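Local coordinates for protein racemase, putative (PDB 3TCS) that probably acts as a magnesium-dependent racemase or hydro-lyase of the enolase superfamily, and binds magnesium and D-alanine in its barrel domain, at residues Leu81-Asp86 against Cys288-Arg292; Tyr99-Ala103 against Leu282-Gly286; Val294-Arg298 against Ala324-Ala328. All blocks are in the same frame, centred on the assembly; numbering follows the deposited sequence.

Contact 1 (Leu81-Asp86 against Cys288-Arg292)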
loop_
_atom_site.group_PDB
_atom_site.type_symbol
_atom_site.label_atom_id
_atom_site.label_comp_id
_atom_site.label_asym_id
_atom_site.label_seq_id
_atom_site.Cartn_x
_atom_site.Cartn_y
_atom_site.Cartn_z
ATOM N N LEU B 81 -9.698 -7.099 -19.292
ATOM C CA LEU B 81 -9.683 -6.311 -18.071
ATOM C C LEU B 81 -8.434 -6.579 -17.230
ATOM O O LEU B 81 -7.896 -5.665 -16.607
ATOM C CB LEU B 81 -10.954 -6.601 -17.267
ATOM C CG LEU B 81 -11.168 -5.838 -15.959
ATOM C CD1 LEU B 81 -11.089 -4.332 -16.209
ATOM C CD2 LEU B 81 -12.522 -6.225 -15.382
ATOM N N ASP B 82 -7.965 -7.825 -17.228
ATOM C CA ASP B 82 -6.776 -8.189 -16.461
ATOM C C ASP B 82 -5.568 -7.350 -16.845
ATOM O O ASP B 82 -4.861 -6.842 -15.981
ATOM C CB ASP B 82 -6.439 -9.671 -16.655
ATOM C CG ASP B 82 -7.011 -10.549 -15.558
ATOM O OD1 ASP B 82 -6.744 -10.265 -14.371
ATOM O OD2 ASP B 82 -7.723 -11.523 -15.883
ATOM N N ASP B 83 -5.325 -7.214 -18.145
ATOM C CA ASP B 83 -4.193 -6.426 -18.608
ATOM C C ASP B 83 -4.415 -4.946 -18.324
ATOM O O ASP B 83 -3.487 -4.239 -17.942
ATOM C CB ASP B 83 -3.964 -6.635 -20.106
ATOM C CG ASP B 83 -2.757 -5.866 -20.624
ATOM O OD1 ASP B 83 -1.653 -6.034 -20.059
ATOM O OD2 ASP B 83 -2.914 -5.097 -21.598
ATOM N N LEU B 84 -5.645 -4.475 -18.511
ATOM C CA LEU B 84 -5.947 -3.073 -18.259
ATOM C C LEU B 84 -5.666 -2.721 -16.799
ATOM O O LEU B 84 -5.127 -1.654 -16.501
ATOM C CB LEU B 84 -7.407 -2.775 -18.612
ATOM C CG LEU B 84 -7.868 -1.315 -18.590
ATOM C CD1 LEU B 84 -6.898 -0.434 -19.365
ATOM C CD2 LEU B 84 -9.261 -1.234 -19.196
ATOM N N LEU B 85 -6.027 -3.624 -15.891
ATOM C CA LEU B 85 -5.790 -3.413 -14.466
ATOM C C LEU B 85 -4.289 -3.405 -14.181
ATOM O O LEU B 85 -3.823 -2.666 -13.318
ATOM C CB LEU B 85 -6.482 -4.506 -13.645
ATOM C CG LEU B 85 -8.012 -4.452 -13.708
ATOM C CD1 LEU B 85 -8.617 -5.664 -13.004
ATOM C CD2 LEU B 85 -8.487 -3.162 -13.070
ATOM N N ASP B 86 -3.529 -4.227 -14.902
ATOM C CA ASP B 86 -2.085 -4.252 -14.698
ATOM C C ASP B 86 -1.506 -2.916 -15.135
ATOM O O ASP B 86 -0.580 -2.398 -14.512
ATOM C CB ASP B 86 -1.421 -5.379 -15.498
ATOM C CG ASP B 86 -1.693 -6.756 -14.917
ATOM O OD1 ASP B 86 -1.971 -6.856 -13.702
ATOM O OD2 ASP B 86 -1.609 -7.745 -15.677
ATOM N N CYS B 288 -11.152 -9.865 -11.094
ATOM C CA CYS B 288 -10.044 -10.332 -11.922
ATOM C C CYS B 288 -8.803 -10.651 -11.099
ATOM O O CYS B 288 -8.210 -11.719 -11.241
ATOM C CB CYS B 288 -9.698 -9.294 -12.988
ATOM S SG CYS B 288 -10.967 -9.115 -14.242
ATOM N N ARG B 289 -8.412 -9.730 -10.231
ATOM C CA ARG B 289 -7.231 -9.951 -9.414
ATOM C C ARG B 289 -7.459 -11.056 -8.387
ATOM O O ARG B 289 -6.546 -11.822 -8.084
ATOM C CB ARG B 289 -6.805 -8.631 -8.763
ATOM C CG ARG B 289 -6.195 -7.648 -9.787
ATOM C CD ARG B 289 -6.048 -6.249 -9.218
ATOM N NE ARG B 289 -5.345 -6.265 -7.942
ATOM C CZ ARG B 289 -4.024 -6.261 -7.801
ATOM N NH1 ARG B 289 -3.227 -6.229 -8.865
ATOM N NH2 ARG B 289 -3.500 -6.307 -6.583
ATOM N N THR B 290 -8.677 -11.163 -7.863
ATOM C CA THR B 290 -8.962 -12.228 -6.906
ATOM C C THR B 290 -8.854 -13.585 -7.617
ATOM O O THR B 290 -8.362 -14.558 -7.043
ATOM C CB THR B 290 -10.369 -12.077 -6.289
ATOM O OG1 THR B 290 -10.434 -10.845 -5.556
ATOM C CG2 THR B 290 -10.662 -13.234 -5.344
ATOM N N LEU B 291 -9.304 -13.644 -8.868
ATOM C CA LEU B 291 -9.231 -14.884 -9.640
ATOM C C LEU B 291 -7.777 -15.327 -9.846
ATOM O O LEU B 291 -7.497 -16.519 -9.993
ATOM C CB LEU B 291 -9.928 -14.718 -10.992
ATOM C CG LEU B 291 -11.456 -14.592 -10.915
ATOM C CD1 LEU B 291 -12.032 -14.370 -12.308
ATOM C CD2 LEU B 291 -12.038 -15.851 -10.289
ATOM N N ARG B 292 -6.852 -14.372 -9.861
ATOM C CA ARG B 292 -5.441 -14.719 -10.015
ATOM C C ARG B 292 -4.980 -15.438 -8.751
ATOM O O ARG B 292 -4.219 -16.399 -8.821
ATOM C CB ARG B 292 -4.589 -13.472 -10.243
ATOM C CG ARG B 292 -4.904 -12.747 -11.535
ATOM C CD ARG B 292 -3.919 -11.623 -11.784
ATOM N NE ARG B 292 -4.481 -10.605 -12.666
ATOM C CZ ARG B 292 -3.865 -9.467 -12.980
ATOM N NH1 ARG B 292 -2.662 -9.210 -12.484
ATOM N NH2 ARG B 292 -4.463 -8.579 -13.768
HETATM O O HOH W 1 -8.205 -12.996 -13.707
HETATM O O HOH W 2 -3.258 -5.355 -11.696
#

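Contact 2 (Tyr99-Ala103 against Leu282-Gly286)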
loop_
_atom_site.group_PDB
_atom_site.type_symbol
_atom_site.label_atom_id
_atom_site.label_comp_id
_atom_site.label_asym_id
_atom_site.label_seq_id
_atom_site.Cartn_x
_atom_site.Cartn_y
_atom_site.Cartn_z
ATOM N N TYR B 99 -5.116 1.652 -1.048
ATOM C CA TYR B 99 -6.023 2.588 -1.709
ATOM C C TYR B 99 -6.208 2.413 -3.210
ATOM O O TYR B 99 -7.343 2.425 -3.686
ATOM C CB TYR B 99 -5.651 4.039 -1.371
ATOM C CG TYR B 99 -6.289 4.523 -0.083
ATOM C CD1 TYR B 99 -7.678 4.611 0.040
ATOM C CD2 TYR B 99 -5.508 4.868 1.021
ATOM C CE1 TYR B 99 -8.276 5.034 1.231
ATOM C CE2 TYR B 99 -6.091 5.290 2.215
ATOM C CZ TYR B 99 -7.475 5.371 2.314
ATOM O OH TYR B 99 -8.047 5.786 3.495
ATOM N N LEU B 100 -5.128 2.236 -3.965
ATOM C CA LEU B 100 -5.286 2.054 -5.408
ATOM C C LEU B 100 -6.109 0.800 -5.721
ATOM O O LEU B 100 -6.947 0.813 -6.622
ATOM C CB LEU B 100 -3.925 1.951 -6.111
ATOM C CG LEU B 100 -3.988 1.899 -7.647
ATOM C CD1 LEU B 100 -4.300 3.282 -8.192
ATOM C CD2 LEU B 100 -2.665 1.390 -8.213
ATOM N N ARG B 101 -5.872 -0.284 -4.982
ATOM C CA ARG B 101 -6.603 -1.527 -5.218
ATOM C C ARG B 101 -8.056 -1.405 -4.790
ATOM O O ARG B 101 -8.943 -1.949 -5.442
ATOM C CB ARG B 101 -5.957 -2.705 -4.480
ATOM C CG ARG B 101 -4.748 -3.288 -5.182
ATOM C CD ARG B 101 -3.591 -2.350 -5.078
ATOM N NE ARG B 101 -2.424 -2.785 -5.834
ATOM C CZ ARG B 101 -1.356 -2.017 -6.006
ATOM N NH1 ARG B 101 -1.339 -0.806 -5.466
ATOM N NH2 ARG B 101 -0.328 -2.443 -6.725
ATOM N N ARG B 102 -8.296 -0.707 -3.686
ATOM C CA ARG B 102 -9.663 -0.505 -3.202
ATOM C C ARG B 102 -10.472 0.227 -4.268
ATOM O O ARG B 102 -11.663 -0.035 -4.450
ATOM C CB ARG B 102 -9.665 0.341 -1.927
ATOM C CG ARG B 102 -9.146 -0.361 -0.686
ATOM C CD ARG B 102 -9.030 0.626 0.473
ATOM N NE ARG B 102 -8.555 -0.029 1.689
ATOM C CZ ARG B 102 -9.304 -0.261 2.763
ATOM N NH1 ARG B 102 -10.582 0.112 2.788
ATOM N NH2 ARG B 102 -8.773 -0.875 3.811
ATOM N N ALA B 103 -9.810 1.150 -4.962
ATOM C CA ALA B 103 -10.451 1.949 -6.009
ATOM C C ALA B 103 -10.654 1.116 -7.271
ATOM O O ALA B 103 -11.734 1.124 -7.869
ATOM C CB ALA B 103 -9.594 3.181 -6.324
ATOM N N LEU B 282 -12.554 -6.917 -2.568
ATOM C CA LEU B 282 -12.374 -5.485 -2.740
ATOM C C LEU B 282 -11.021 -4.951 -2.259
ATOM O O LEU B 282 -10.477 -4.029 -2.864
ATOM C CB LEU B 282 -13.546 -4.742 -2.087
ATOM C CG LEU B 282 -14.914 -5.208 -2.627
ATOM C CD1 LEU B 282 -16.027 -4.382 -1.990
ATOM C CD2 LEU B 282 -14.965 -5.068 -4.156
ATOM N N TYR B 283 -10.465 -5.515 -1.186
ATOM C CA TYR B 283 -9.152 -5.051 -0.732
ATOM C C TYR B 283 -8.095 -5.473 -1.758
ATOM O O TYR B 283 -7.074 -4.804 -1.926
ATOM C CB TYR B 283 -8.753 -5.665 0.621
ATOM C CG TYR B 283 -9.554 -5.227 1.834
ATOM C CD1 TYR B 283 -10.108 -3.949 1.917
ATOM C CD2 TYR B 283 -9.715 -6.087 2.927
ATOM C CE1 TYR B 283 -10.802 -3.535 3.056
ATOM C CE2 TYR B 283 -10.406 -5.682 4.071
ATOM C CZ TYR B 283 -10.946 -4.402 4.128
ATOM O OH TYR B 283 -11.617 -3.987 5.259
ATOM N N LEU B 284 -8.345 -6.593 -2.432
ATOM C CA LEU B 284 -7.401 -7.137 -3.407
ATOM C C LEU B 284 -7.413 -6.457 -4.776
ATOM O O LEU B 284 -6.492 -6.642 -5.566
ATOM C CB LEU B 284 -7.639 -8.646 -3.567
ATOM C CG LEU B 284 -6.766 -9.495 -4.501
ATOM C CD1 LEU B 284 -5.285 -9.258 -4.230
ATOM C CD2 LEU B 284 -7.113 -10.968 -4.276
ATOM N N GLY B 285 -8.445 -5.672 -5.063
ATOM C CA GLY B 285 -8.486 -4.992 -6.347
ATOM C C GLY B 285 -9.558 -5.457 -7.314
ATOM O O GLY B 285 -9.585 -5.022 -8.464
ATOM N N GLY B 286 -10.444 -6.337 -6.867
ATOM C CA GLY B 286 -11.510 -6.776 -7.744
ATOM C C GLY B 286 -11.550 -8.256 -8.050
ATOM O O GLY B 286 -10.710 -9.030 -7.580
HETATM O O HOH W 3 -10.695 -1.142 5.769
#

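Contact 3 (Val294-Arg298 against Ala324-Ala328)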
loop_
_atom_site.group_PDB
_atom_site.type_symbol
_atom_site.label_atom_id
_atom_site.label_comp_id
_atom_site.label_asym_id
_atom_site.label_seq_id
_atom_site.Cartn_x
_atom_site.Cartn_y
_atom_site.Cartn_z
ATOM N N VAL B 294 -7.023 -17.043 -6.712
ATOM C CA VAL B 294 -7.766 -18.300 -6.715
ATOM C C VAL B 294 -6.997 -19.353 -7.521
ATOM O O VAL B 294 -6.919 -20.520 -7.125
ATOM C CB VAL B 294 -9.168 -18.112 -7.331
ATOM C CG1 VAL B 294 -9.823 -19.462 -7.588
ATOM C CG2 VAL B 294 -10.034 -17.279 -6.394
ATOM N N GLU B 295 -6.429 -18.941 -8.652
ATOM C CA GLU B 295 -5.665 -19.866 -9.488
ATOM C C GLU B 295 -4.355 -20.289 -8.804
ATOM O O GLU B 295 -3.960 -21.450 -8.883
ATOM C CB GLU B 295 -5.391 -19.226 -10.852
ATOM C CG GLU B 295 -4.500 -20.034 -11.795
ATOM C CD GLU B 295 -4.967 -21.470 -12.020
ATOM O OE1 GLU B 295 -6.190 -21.738 -11.993
ATOM O OE2 GLU B 295 -4.096 -22.341 -12.245
ATOM N N MET B 296 -3.679 -19.353 -8.139
ATOM C CA MET B 296 -2.443 -19.693 -7.427
ATOM C C MET B 296 -2.773 -20.788 -6.423
ATOM O O MET B 296 -2.058 -21.784 -6.302
ATOM C CB MET B 296 -1.900 -18.503 -6.641
ATOM C CG MET B 296 -1.395 -17.335 -7.450
ATOM S SD MET B 296 -0.887 -16.018 -6.324
ATOM C CE MET B 296 -0.573 -14.688 -7.493
ATOM N N ALA B 297 -3.859 -20.573 -5.687
ATOM C CA ALA B 297 -4.308 -21.518 -4.674
ATOM C C ALA B 297 -4.738 -22.840 -5.293
ATOM O O ALA B 297 -4.366 -23.912 -4.807
ATOM C CB ALA B 297 -5.464 -20.920 -3.877
ATOM N N ARG B 298 -5.519 -22.762 -6.367
ATOM C CA ARG B 298 -6.007 -23.962 -7.033
ATOM C C ARG B 298 -4.854 -24.866 -7.467
ATOM O O ARG B 298 -4.840 -26.063 -7.163
ATOM C CB ARG B 298 -6.853 -23.597 -8.255
ATOM C CG ARG B 298 -7.553 -24.795 -8.898
ATOM C CD ARG B 298 -7.785 -24.572 -10.390
ATOM N NE ARG B 298 -6.517 -24.396 -11.099
ATOM C CZ ARG B 298 -5.605 -25.349 -11.263
ATOM N NH1 ARG B 298 -5.811 -26.569 -10.779
ATOM N NH2 ARG B 298 -4.472 -25.080 -11.896
ATOM N N ALA B 324 -18.664 -20.166 -8.348
ATOM C CA ALA B 324 -17.942 -20.392 -9.590
ATOM C C ALA B 324 -16.558 -21.034 -9.495
ATOM O O ALA B 324 -16.186 -21.821 -10.360
ATOM C CB ALA B 324 -17.838 -19.080 -10.356
ATOM N N ILE B 325 -15.791 -20.725 -8.458
ATOM C CA ILE B 325 -14.444 -21.286 -8.377
ATOM C C ILE B 325 -14.423 -22.788 -8.088
ATOM O O ILE B 325 -15.291 -23.307 -7.388
ATOM C CB ILE B 325 -13.589 -20.519 -7.343
ATOM C CG1 ILE B 325 -14.189 -20.653 -5.947
ATOM C CG2 ILE B 325 -13.509 -19.043 -7.742
ATOM C CD1 ILE B 325 -13.283 -20.100 -4.850
ATOM N N PRO B 326 -13.422 -23.506 -8.630
ATOM C CA PRO B 326 -13.284 -24.956 -8.443
ATOM C C PRO B 326 -12.717 -25.407 -7.100
ATOM O O PRO B 326 -12.812 -26.586 -6.748
ATOM C CB PRO B 326 -12.369 -25.353 -9.595
ATOM C CG PRO B 326 -11.426 -24.198 -9.656
ATOM C CD PRO B 326 -12.375 -22.999 -9.536
ATOM N N ASN B 327 -12.122 -24.480 -6.360
ATOM C CA ASN B 327 -11.516 -24.808 -5.072
ATOM C C ASN B 327 -12.099 -23.964 -3.939
ATOM O O ASN B 327 -11.369 -23.396 -3.127
ATOM C CB ASN B 327 -9.997 -24.598 -5.158
ATOM C CG ASN B 327 -9.625 -23.179 -5.583
ATOM O OD1 ASN B 327 -10.370 -22.524 -6.319
ATOM N ND2 ASN B 327 -8.460 -22.704 -5.136
ATOM N N ALA B 328 -13.423 -23.889 -3.888
ATOM C CA ALA B 328 -14.087 -23.111 -2.849
ATOM C C ALA B 328 -13.954 -23.774 -1.484
ATOM O O ALA B 328 -13.923 -25.004 -1.377
ATOM C CB ALA B 328 -15.564 -22.934 -3.192
#

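Contact 1 (Leu81-Asp86 against Cys288-Arg292)
Arg292 reaches across to two aspartates one helical turn apart and grips each of them twice, yet each carboxylate offers a single oxygen to the pair of N-H groups. The salt-bridge network joins helix 81-91 of the N-terminal capping domain to helix 287-300 of the TIM barrel, the two-domain architecture of the mandelate racemase and muconate lactonizing enzymes. The helix segments run nearly at right angles, with axes 10.4 Å apart. With its chain extended from CG to NE, Arg292 lays the edge of its guanidinium against the acidic pair. Asp82 OD1 takes the side-on grip, 2.9 Å from Arg292 NE, which meets it from above the carboxylate plane. Asp86 OD1 takes the end-on grip, and Arg292 NH1 approaches its syn lone pair at 2.7 Å. The carboxylates are turned 51° and 74° from the guanidinium plane, so neither pairing is a flat two-oxygen fork. A methionine here would probably leave both aspartates without their shared countercharge and their mutual repulsion unrelieved. Beside the network lies an apolar patch: Cys288 SG, anti to its carbonyl carbon (chi1 -69°), meets Leu81 CD2 at 3.5 Å, while Leu85 CD1 packs on Cys288 CB at 3.8 Å. Trp112 of helix 98-119 also touches Cys288, and Arg176 of the second subunit packs on Asp86. One water donates to both Asp82 OD2 and Cys288 O. Arg289 NE is hydrogen-bonded to Leu284 O, and a second water, donating to Asp86 OD1, lies 3.0 Å from Arg289 NH1.

Contact 2 (Tyr99-Ala103 against Leu282-Gly286)
This is a buried interdomain contact between backbone and side chains, in which helix 98-119 of the N-terminal capping domain lies against the loop that follows strand 276-277 of the TIM barrel and leads into helix 287-300. Arg101 and Gly285 come closest, their CA atoms 4.1 Å apart. Gly285 CA sends a nearly straight C-H...O contact to Arg101 O, at 3.2 Å and 171°. The backbone angles of Gly285 (phi 112°) would jam a side chain against the preceding carbonyl, and a CB there would also sit only 3.5 Å from Arg101 CG. Arg101 CB rests on Tyr283 O at 3.5 Å. Arg102, extended from CG to NE, carries its guanidinium out alongside the Tyr283 ring; the flat groups are inclined by 47°, and Tyr283 CE1 lies over one guanidinium face, offset toward its rim. Ser98 OG accepts from Arg102 NE, while Lys94 of the second subunit offers its carbonyl to NH2 and Phe95 of that subunit adds a cation-pi contact. The tyrosine side chain is about 5 Å from that of the magnesium ligand Glu257, which places this pair close to the active site. A water bridges the two ends, 2.8 Å from Arg102 NH2 and 3.0 Å from Tyr283 OH.

Contact 3 (Val294-Arg298 against Ala324-Ala328)
Asn327 turns its side chain from a loop of the TIM barrel toward helix 287-300, where it meets the backbone carbonyl of Val294 and the side chain of Arg298. The loop follows helix 314-322 and leads to strand 332-335. From CB, which points toward the helix, the chain places CG between the backbone N and the carbonyl carbon (chi1 57°), and Asn327 CG comes to lie 3.9 Å from Arg298 CB. The amide then splits its two ends. Asn327 OD1 lies against a methyl group, 3.4 Å from Val294 CG1, and is buried with no polar partner. Asn327 ND2 gives a weak hydrogen bond to Val294 O at 3.3 Å, with an N-H...O angle of 143°; its stronger partner is the carbonyl of Leu302. That Val294 oxygen already accepts the helix bond from Arg298 N, 2.7 Å away. Asn327 ND2 also touches Ala297 CB at 3.7 Å.

The neighbouring contacts are apolar. The side chains of Ile325 and Val294 cross at a slant, Ile325 CG2 meeting Val294 CG1, and Pro326 CG meets Arg298 CD at 3.7 Å. The arginine chain bends about CG-CD (chi3 61°), and its guanidinium is taken by Glu295 one turn earlier, with NE and NH2 each bonded to a separate carboxylate oxygen. The loop therefore meets the methylene part of Arg298 while its charge is met within the helix, and the interface relies on van der Waals packing supplemented by one weak amide bond.

Overall arrangement
Contacts 1 and 2 both join the N-terminal capping domain to the barrel and both touch the second subunit, whereas contact 3 lies wholly within the barrel domain and meets no other chain. Contact 2 is the most buried and the one near the metal site; contacts 1 and 3 are partly buried and away from it. Helix 287-300 serves contacts 1 and 3 with successive turns, and the loop before it serves contact 2. Arg289 ties the first two, its NE probably bonded to Leu284 O at 2.7 Å. Interdomain charge dominates contact 1, backbone proximity and an arginine-tyrosine pair contact 2, and largely apolar packing contact 3.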